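Local coordinates for PixA inclusion body protein (Burkholderia cenocepacia, PDB 4LZK), which is of unknown function but belongs to the PixA family of bacterial inclusion body proteins, at the interface of chains A and B. Residues are numbered along the deposited sequence; one frame, centred on the assembly and turned at random. Chains: chain A/B, PixA inclusion body protein.

The interface of chains A and B. Residues chain A 90-93; chain B 85, 87, 91, 143.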
# COMPACT_ATOMS: atom_id res chain seq x y z
N ALA A 90 -22.37 3.99 -0.21
CA ALA A 90 -23.64 3.44 0.27
C ALA A 90 -24.36 2.82 -0.90
O ALA A 90 -25.60 2.61 -0.85
CB ALA A 90 -24.52 4.51 0.96
N ASP A 91 -23.56 2.41 -1.91
CA ASP A 91 -24.09 1.62 -3.01
C ASP A 91 -25.24 2.31 -3.76
O ASP A 91 -26.18 1.62 -4.21
CB ASP A 91 -24.55 0.23 -2.59
CG ASP A 91 -24.49 -0.75 -3.73
OD1 ASP A 91 -23.78 -0.40 -4.76
OD2 ASP A 91 -25.16 -1.82 -3.69
N ASN A 92 -25.13 3.63 -3.86
CA ASN A 92 -26.14 4.43 -4.60
C ASN A 92 -27.54 4.36 -3.98
O ASN A 92 -28.54 4.61 -4.65
CB ASN A 92 -26.16 4.14 -6.11
CG ASN A 92 -25.01 4.75 -6.85
OD1 ASN A 92 -24.22 5.57 -6.31
ND2 ASN A 92 -24.92 4.42 -8.14
N SER A 93 -27.62 4.07 -2.72
CA SER A 93 -28.89 3.96 -2.05
C SER A 93 -29.38 5.28 -1.51
O SER A 93 -30.56 5.38 -1.20
CB SER A 93 -28.78 2.96 -0.90
OG SER A 93 -27.99 3.42 0.16
N MSE B 85 -22.50 -2.18 4.09
CA MSE B 85 -23.22 -2.76 2.94
C MSE B 85 -22.31 -3.60 2.14
O MSE B 85 -21.10 -3.46 2.23
CB MSE B 85 -23.83 -1.65 2.05
CG MSE B 85 -24.65 -0.69 2.83
SE MSE B 85 -25.57 0.69 1.74
CE MSE B 85 -26.77 -0.52 0.80
N THR B 87 -21.70 -5.70 -1.83
CA THR B 87 -22.11 -5.82 -3.19
C THR B 87 -21.05 -6.54 -3.99
O THR B 87 -19.94 -6.76 -3.50
CB THR B 87 -22.34 -4.42 -3.80
OG1 THR B 87 -23.06 -4.54 -5.05
CG2 THR B 87 -21.00 -3.61 -4.02
N ASP B 91 -21.62 -4.71 -8.94
CA ASP B 91 -22.63 -4.01 -8.15
C ASP B 91 -23.94 -4.74 -8.00
O ASP B 91 -25.03 -4.12 -8.03
CB ASP B 91 -22.87 -2.59 -8.71
CG ASP B 91 -23.45 -1.67 -7.66
OD1 ASP B 91 -23.29 -1.99 -6.45
OD2 ASP B 91 -24.06 -0.65 -8.00
N PHE B 143 -32.56 -1.79 -0.54
CA PHE B 143 -31.22 -2.11 -0.03
C PHE B 143 -31.34 -2.42 1.44
O PHE B 143 -32.31 -2.00 2.13
CB PHE B 143 -30.31 -0.88 -0.15
CG PHE B 143 -30.02 -0.43 -1.53
CD1 PHE B 143 -28.95 -0.96 -2.23
CD2 PHE B 143 -30.83 0.50 -2.15
CE1 PHE B 143 -28.71 -0.58 -3.55
CE2 PHE B 143 -30.56 0.92 -3.47
CZ PHE B 143 -29.48 0.39 -4.16
O HOH W 1 -26.29 0.21 -6.78
O HOH W 2 -26.52 -2.81 -6.00
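One face of the B:Phe143 ring receives A:Ser93, whose CB sits 3.4 Å above the ring plane, displaced from the ring centre toward CD2, in a CH-pi contact. A:Asp91 O, a backbone carbonyl oxygen, stands above and just outside the rim on that same side, 3.4 Å from B:Phe143 CE1. With CG anti to the carbonyl carbon (chi1 -65°), the ring is turned toward this loop of chain A. The other flat groups are the carboxylates of A:Asp91 and B:Asp91, whose side chains run antiparallel alongside one another with planes 63° apart; their OD1 atoms are modelled too close together for that pair to be interpreted. Two waters join the aspartates more reliably: water 1 links A:Asp91 O to B:Asp91 OD2 (2.7 Å from the water), and water 2 links A:Asp91 OD2 to the backbone B:Asp91 O. Within chain B, the hydroxyl OG1 of B:Thr87 donates to B:Asp91 OD1 at 2.9 Å, on the anti side and 22° out of the carboxylate plane, which probably limits its rotation. Selenomethionine B:Met85, kinked at the end of its chain, lays its SE 3.2 Å from A:Ala90 O, the carbonyl that A:Ser93 OG also meets by a hydrogen bond of 2.7 Å within the loop. Apolar packing and a water-bridged acidic pair thus combine in one small loop; with its twin, the patch joins two chains of the deposited six-chain assembly, although the structure alone does not show that this pairing occurs in the cell.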